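Local coordinates for protein SGNH-hydrolase family esterase (PDB 7C2A) that hydrolyses esters as a member of the SGNH-hydrolase family and may act as a lysophospholipase, at residues 111-117 with 143-149; 7-13 with 73-79. Residues are numbered along the deposited sequence.

Contact 1: 111-117 with 143-149; sequences ILLMGMR and AKLVPFF
The parallel register slips by one residue at Gly-115, just past the end of strand 144-146. Gly-115 N donates to Val-146 O (2.7 Å), but Gly-115 O accepts from Phe-149 N (2.9 Å), where regular parallel pairing would use Phe-148. The turn is made at Pro-147 (phi/psi -60/-38). A CB on Gly-115 would clash with Pro-147 O.

Before this, strands 111-114 and 144-146 run parallel. Their axes come within 4.6 Å and cross at -24°. Leu-112 pairs with Lys-144, Leu-113 with Leu-145 and Met-114 with Val-146. The bonds are Lys-144 N to Ile-111 O (3.1 Å), Leu-113 N to Lys-144 O (2.8 Å) and Val-146 N to Leu-113 O (2.9 Å).

Leu-113 and Leu-145 share the sheet face covered by helix 133-140. This helix belongs to the beta-alpha-beta crossover joining the two strands. Leu-112, Met-114, Lys-144 and Val-146 take the other face. There Met-114 (m, m, t) sets SD 3.7 Å from Val-146 CG2. Met-114 SD also lies 4.5 Å from the Phe-149 ring centroid, an oblique Met-aromatic contact. Arg-117 CG stands 3.9 Å from the Phe-148 ring centroid, over its face, as a CH-pi contact.

Backbone hydrogen bonds thus join the strands, and the loop after them adds ring contacts to Met-114 and Arg-117 beside the Phe-149 N bond.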
loop_
_atom_site.group_PDB
_atom_site.type_symbol
_atom_site.label_atom_id
_atom_site.label_comp_id
_atom_site.label_asym_id
_atom_site.label_seq_id
_atom_site.Cartn_x
_atom_site.Cartn_y
_atom_site.Cartn_z
ATOM N N ILE A 111 -3.842 -4.224 15.744
ATOM C CA ILE A 111 -3.478 -3.549 14.502
ATOM C C ILE A 111 -1.962 -3.489 14.362
ATOM O O ILE A 111 -1.259 -3.077 15.294
ATOM C CB ILE A 111 -4.026 -2.113 14.476
ATOM C CG1 ILE A 111 -5.547 -2.098 14.610
ATOM C CG2 ILE A 111 -3.581 -1.386 13.206
ATOM C CD1 ILE A 111 -6.081 -0.755 15.042
ATOM N N LEU A 112 -1.474 -3.834 13.175
ATOM C CA LEU A 112 -0.131 -3.486 12.730
ATOM C C LEU A 112 -0.272 -2.575 11.516
ATOM O O LEU A 112 -0.882 -2.958 10.511
ATOM C CB LEU A 112 0.666 -4.739 12.368
ATOM C CG LEU A 112 2.059 -4.503 11.788
ATOM C CD1 LEU A 112 2.946 -3.787 12.789
ATOM C CD2 LEU A 112 2.679 -5.827 11.365
ATOM N N LEU A 113 0.284 -1.376 11.602
ATOM C CA LEU A 113 0.215 -0.390 10.535
ATOM C C LEU A 113 1.503 -0.412 9.724
ATOM O O LEU A 113 2.592 -0.312 10.288
ATOM C CB LEU A 113 0.017 0.992 11.152
ATOM C CG LEU A 113 -0.388 2.150 10.245
ATOM C CD1 LEU A 113 -1.727 1.901 9.564
ATOM C CD2 LEU A 113 -0.437 3.446 11.037
ATOM N N MET A 114 1.366 -0.523 8.404
ATOM C CA MET A 114 2.541 -0.506 7.493
ATOM C C MET A 114 2.760 0.942 7.042
ATOM O O MET A 114 1.920 1.472 6.297
ATOM C CB MET A 114 2.297 -1.409 6.281
ATOM C CG MET A 114 2.216 -2.886 6.646
ATOM S SD MET A 114 3.637 -3.415 7.641
ATOM C CE MET A 114 3.675 -5.168 7.272
ATOM N N GLY A 115 3.844 1.562 7.509
ATOM C CA GLY A 115 4.140 2.969 7.178
ATOM C C GLY A 115 4.477 3.162 5.710
ATOM O O GLY A 115 5.286 2.398 5.175
ATOM N N MET A 116 3.862 4.165 5.087
ATOM C CA MET A 116 4.147 4.497 3.668
ATOM C C MET A 116 4.969 5.789 3.648
ATOM O O MET A 116 4.825 6.596 4.572
ATOM C CB MET A 116 2.859 4.682 2.860
ATOM C CG MET A 116 1.929 3.472 2.909
ATOM S SD MET A 116 2.700 1.897 2.430
ATOM C CE MET A 116 3.133 2.235 0.725
ATOM N N ARG A 117 5.801 5.962 2.625
ATOM C CA ARG A 117 6.666 7.167 2.528
ATOM C C ARG A 117 6.454 7.827 1.167
ATOM O O ARG A 117 6.337 7.117 0.161
ATOM C CB ARG A 117 8.134 6.787 2.735
ATOM C CG ARG A 117 8.446 6.322 4.149
ATOM C CD ARG A 117 8.418 7.480 5.126
ATOM N NE ARG A 117 8.660 7.049 6.492
ATOM C CZ ARG A 117 9.840 6.673 6.972
ATOM N NH1 ARG A 117 10.911 6.680 6.195
ATOM N NH2 ARG A 117 9.939 6.297 8.232
ATOM N N ALA A 143 -1.529 1.183 17.874
ATOM C CA ALA A 143 -1.173 0.204 16.864
ATOM C C ALA A 143 0.338 0.080 16.796
ATOM O O ALA A 143 1.065 1.060 16.981
ATOM C CB ALA A 143 -1.700 0.633 15.498
ATOM N N LYS A 144 0.810 -1.124 16.529
ATOM C CA LYS A 144 2.219 -1.274 16.210
ATOM C C LYS A 144 2.471 -0.730 14.812
ATOM O O LYS A 144 1.574 -0.705 13.968
ATOM C CB LYS A 144 2.627 -2.738 16.330
ATOM C CG LYS A 144 2.649 -3.200 17.789
ATOM C CD LYS A 144 2.924 -4.679 17.932
ATOM C CE LYS A 144 3.240 -5.045 19.378
ATOM N NZ LYS A 144 2.010 -5.328 20.174
ATOM N N LEU A 145 3.690 -0.256 14.581
ATOM C CA LEU A 145 4.030 0.418 13.338
ATOM C C LEU A 145 5.306 -0.175 12.764
ATOM O O LEU A 145 6.311 -0.299 13.474
ATOM C CB LEU A 145 4.241 1.917 13.575
ATOM C CG LEU A 145 4.756 2.715 12.377
ATOM C CD1 LEU A 145 3.698 2.824 11.292
ATOM C CD2 LEU A 145 5.207 4.093 12.820
ATOM N N VAL A 146 5.270 -0.537 11.485
ATOM C CA VAL A 146 6.476 -0.697 10.680
ATOM C C VAL A 146 6.739 0.658 10.028
ATOM O O VAL A 146 5.946 1.077 9.173
ATOM C CB VAL A 146 6.308 -1.790 9.620
ATOM C CG1 VAL A 146 7.468 -1.759 8.641
ATOM C CG2 VAL A 146 6.202 -3.169 10.277
ATOM N N PRO A 147 7.777 1.390 10.433
ATOM C CA PRO A 147 7.870 2.789 9.995
ATOM C C PRO A 147 7.940 2.951 8.488
ATOM O O PRO A 147 7.345 3.887 7.943
ATOM C CB PRO A 147 9.140 3.294 10.696
ATOM C CG PRO A 147 9.259 2.422 11.907
ATOM C CD PRO A 147 8.770 1.064 11.472
ATOM N N PHE A 148 8.639 2.058 7.790
ATOM C CA PHE A 148 8.855 2.200 6.346
ATOM C C PHE A 148 8.718 0.803 5.740
ATOM O O PHE A 148 9.694 0.054 5.640
ATOM C CB PHE A 148 10.219 2.836 6.090
ATOM C CG PHE A 148 10.528 3.134 4.634
ATOM C CD1 PHE A 148 9.597 3.001 3.635
ATOM C CD2 PHE A 148 11.799 3.553 4.285
ATOM C CE1 PHE A 148 9.928 3.281 2.305
ATOM C CE2 PHE A 148 12.128 3.834 2.967
ATOM C CZ PHE A 148 11.199 3.696 1.981
ATOM N N PHE A 149 7.501 0.463 5.323
ATOM C CA PHE A 149 7.230 -0.888 4.847
ATOM C C PHE A 149 8.142 -1.278 3.688
ATOM O O PHE A 149 8.628 -2.412 3.632
ATOM C CB PHE A 149 5.759 -0.982 4.453
ATOM C CG PHE A 149 5.371 -2.302 3.864
ATOM C CD1 PHE A 149 5.663 -3.482 4.527
ATOM C CD2 PHE A 149 4.713 -2.370 2.652
ATOM C CE1 PHE A 149 5.306 -4.706 3.986
ATOM C CE2 PHE A 149 4.354 -3.600 2.114
ATOM C CZ PHE A 149 4.661 -4.762 2.789
#

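Contact 2: 7-13 with 73-79; sequences VILAFGD and ELAIVEL
Val-7 starts the pairing with its backbone. Val-7 N donates to Glu-73 OE1 (2.9 Å) and Val-7 O accepts from Glu-73 N (2.8 Å). Glu-73 OE2 also forms a salt bridge with Arg-6. From here strands 7-12 and 74-78 run parallel, 14° apart in direction, with axes 4.7 Å apart at closest.

Ile-8 (chi1 m) puts CG2 3.8 Å from Ile-76 CD1. Leu-9 pairs with Ala-75: Leu-9 N donates to Leu-74 O (2.9 Å) and Ile-76 N to Leu-9 O (2.8 Å). Ala-10 sits level with Ile-76. Phe-11 pairs with Val-77, with Phe-11 N to Ile-76 O (2.8 Å) and Glu-78 N to Phe-11 O (2.9 Å). With chi1 t, Phe-11 CE2 comes 3.8 Å from Leu-79 CD1.

Gly-12 is fully extended (phi/psi -163/-156). A CB there would clash with Glu-78 OE2. Asp-13 N donates to Glu-78 OE2 (3.1 Å). Asp-13 OD1 is 2.6 Å from Glu-78 OE1, so one acid probably holds a proton. OD1 also caps Leu-15 N at the start of helix 14-17. Gly-12 and Asp-13 open the GDSL motif, whose serine is the nucleophile in this family.

Strand 6-12 lies between strands 42-48 and 74-78. Helices 54-66 and 90-106 cover the Leu-9, Phe-11, Ala-75 and Val-77 face; Phe-16 of helix 14-17 meets Ala-10 and Ile-76 on the other.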
loop_
_atom_site.group_PDB
_atom_site.type_symbol
_atom_site.label_atom_id
_atom_site.label_comp_id
_atom_site.label_asym_id
_atom_site.label_seq_id
_atom_site.Cartn_x
_atom_site.Cartn_y
_atom_site.Cartn_z
ATOM N N VAL A 7 -5.568 -16.509 12.406
ATOM C CA VAL A 7 -6.132 -15.747 11.303
ATOM C C VAL A 7 -5.608 -14.318 11.328
ATOM O O VAL A 7 -5.750 -13.609 12.331
ATOM C CB VAL A 7 -7.662 -15.795 11.346
ATOM C CG1 VAL A 7 -8.248 -14.951 10.240
ATOM C CG2 VAL A 7 -8.139 -17.248 11.249
ATOM N N ILE A 8 -5.013 -13.887 10.219
ATOM C CA ILE A 8 -4.485 -12.535 10.074
ATOM C C ILE A 8 -5.137 -11.907 8.855
ATOM O O ILE A 8 -5.185 -12.525 7.791
ATOM C CB ILE A 8 -2.952 -12.534 9.910
ATOM C CG1 ILE A 8 -2.279 -13.211 11.110
ATOM C CG2 ILE A 8 -2.438 -11.108 9.699
ATOM C CD1 ILE A 8 -0.779 -13.401 10.961
ATOM N N LEU A 9 -5.656 -10.690 9.011
ATOM C CA LEU A 9 -6.198 -9.941 7.883
ATOM C C LEU A 9 -5.113 -9.047 7.292
ATOM O O LEU A 9 -4.557 -8.206 7.999
ATOM C CB LEU A 9 -7.359 -9.076 8.367
ATOM C CG LEU A 9 -7.985 -8.193 7.289
ATOM C CD1 LEU A 9 -8.644 -9.046 6.210
ATOM C CD2 LEU A 9 -8.998 -7.215 7.877
ATOM N N ALA A 10 -4.815 -9.222 6.009
ATOM C CA ALA A 10 -3.891 -8.348 5.286
ATOM C C ALA A 10 -4.735 -7.387 4.454
ATOM O O ALA A 10 -5.221 -7.737 3.379
ATOM C CB ALA A 10 -2.934 -9.175 4.429
ATOM N N PHE A 11 -4.931 -6.171 4.970
ATOM C CA PHE A 11 -5.861 -5.201 4.398
ATOM C C PHE A 11 -5.038 -4.114 3.719
ATOM O O PHE A 11 -4.439 -3.282 4.402
ATOM C CB PHE A 11 -6.732 -4.625 5.515
ATOM C CG PHE A 11 -7.907 -3.824 5.028
ATOM C CD1 PHE A 11 -9.014 -4.448 4.479
ATOM C CD2 PHE A 11 -7.915 -2.431 5.124
ATOM C CE1 PHE A 11 -10.116 -3.711 4.031
ATOM C CE2 PHE A 11 -9.007 -1.686 4.689
ATOM C CZ PHE A 11 -10.103 -2.322 4.138
ATOM N N GLY A 12 -4.987 -4.122 2.396
ATOM C CA GLY A 12 -4.117 -3.208 1.693
ATOM C C GLY A 12 -4.438 -3.048 0.234
ATOM O O GLY A 12 -5.566 -3.267 -0.202
ATOM N N ASP A 13 -3.419 -2.645 -0.517
ATOM C CA ASP A 13 -3.571 -2.285 -1.922
ATOM C C ASP A 13 -2.774 -3.236 -2.809
ATOM O O ASP A 13 -2.684 -4.428 -2.502
ATOM C CB ASP A 13 -3.244 -0.799 -2.162
ATOM C CG ASP A 13 -1.874 -0.406 -1.660
ATOM O OD1 ASP A 13 -0.969 -1.274 -1.658
ATOM O OD2 ASP A 13 -1.673 0.773 -1.291
ATOM N N GLU A 73 -7.342 -12.244 14.132
ATOM C CA GLU A 73 -6.617 -12.097 15.379
ATOM C C GLU A 73 -5.565 -10.992 15.312
ATOM O O GLU A 73 -5.033 -10.585 16.348
ATOM C CB GLU A 73 -6.004 -13.450 15.772
ATOM C CG GLU A 73 -7.072 -14.547 15.906
ATOM C CD GLU A 73 -6.492 -15.943 16.054
ATOM O OE1 GLU A 73 -6.591 -16.731 15.086
ATOM O OE2 GLU A 73 -5.962 -16.247 17.144
ATOM N N LEU A 74 -5.306 -10.473 14.120
ATOM C CA LEU A 74 -4.432 -9.340 13.878
ATOM C C LEU A 74 -4.857 -8.801 12.526
ATOM O O LEU A 74 -5.156 -9.580 11.620
ATOM C CB LEU A 74 -2.965 -9.781 13.798
ATOM C CG LEU A 74 -1.949 -8.752 13.296
ATOM C CD1 LEU A 74 -1.820 -7.598 14.269
ATOM C CD2 LEU A 74 -0.589 -9.402 13.084
ATOM N N ALA A 75 -4.892 -7.476 12.402
ATOM C CA ALA A 75 -5.141 -6.814 11.127
ATOM C C ALA A 75 -3.912 -6.003 10.761
ATOM O O ALA A 75 -3.474 -5.151 11.542
ATOM C CB ALA A 75 -6.354 -5.884 11.205
ATOM N N ILE A 76 -3.371 -6.259 9.577
ATOM C CA ILE A 76 -2.258 -5.493 9.034
ATOM C C ILE A 76 -2.839 -4.520 8.024
ATOM O O ILE A 76 -3.470 -4.940 7.050
ATOM C CB ILE A 76 -1.218 -6.406 8.366
ATOM C CG1 ILE A 76 -0.774 -7.539 9.304
ATOM C CG2 ILE A 76 -0.044 -5.567 7.883
ATOM C CD1 ILE A 76 0.143 -8.577 8.650
ATOM N N VAL A 77 -2.639 -3.222 8.240
ATOM C CA VAL A 77 -3.266 -2.193 7.412
ATOM C C VAL A 77 -2.178 -1.492 6.615
ATOM O O VAL A 77 -1.241 -0.921 7.191
ATOM C CB VAL A 77 -4.067 -1.193 8.256
ATOM C CG1 VAL A 77 -4.618 -0.073 7.383
ATOM C CG2 VAL A 77 -5.184 -1.894 9.004
ATOM N N GLU A 78 -2.316 -1.517 5.288
ATOM C CA GLU A 78 -1.295 -1.034 4.360
ATOM C C GLU A 78 -2.000 -0.215 3.280
ATOM O O GLU A 78 -2.366 -0.742 2.236
ATOM C CB GLU A 78 -0.557 -2.232 3.773
ATOM C CG GLU A 78 0.491 -1.910 2.739
ATOM C CD GLU A 78 -0.033 -1.959 1.309
ATOM O OE1 GLU A 78 0.302 -1.016 0.556
ATOM O OE2 GLU A 78 -0.745 -2.912 0.928
ATOM N N LEU A 79 -2.202 1.075 3.539
ATOM C CA LEU A 79 -2.933 1.921 2.609
ATOM C C LEU A 79 -2.365 3.330 2.665
ATOM O O LEU A 79 -1.818 3.763 3.685
ATOM C CB LEU A 79 -4.429 1.985 2.928
ATOM C CG LEU A 79 -5.215 0.711 2.647
ATOM C CD1 LEU A 79 -6.624 0.864 3.197
ATOM C CD2 LEU A 79 -5.260 0.432 1.167
#

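Both contacts belong to one five-stranded parallel sheet, in the order 42-48, 6-12, 74-78, 111-114, 144-146. Their centres are 11 Å apart. Strands 74-78 and 111-114 are neighbours and join them directly. Leu-112 N lies 2.9 Å from Ala-75 O, and Leu-112 O lies 2.9 Å from Val-77 N, both probable hydrogen bonds. Contact 2 opens the GDSL motif, which supplies the family's nucleophilic serine, so it leads directly into the probable active site. Contact 1 closes the sheet edge. Phe-16 of helix 14-17 touches Ile-76 and Phe-149. The side chains of Ile-8 and Lys-144 are each about 12 Å from a bound cadmium ion. The cadmium ligands His-164 and His-166 lie outside both contacts.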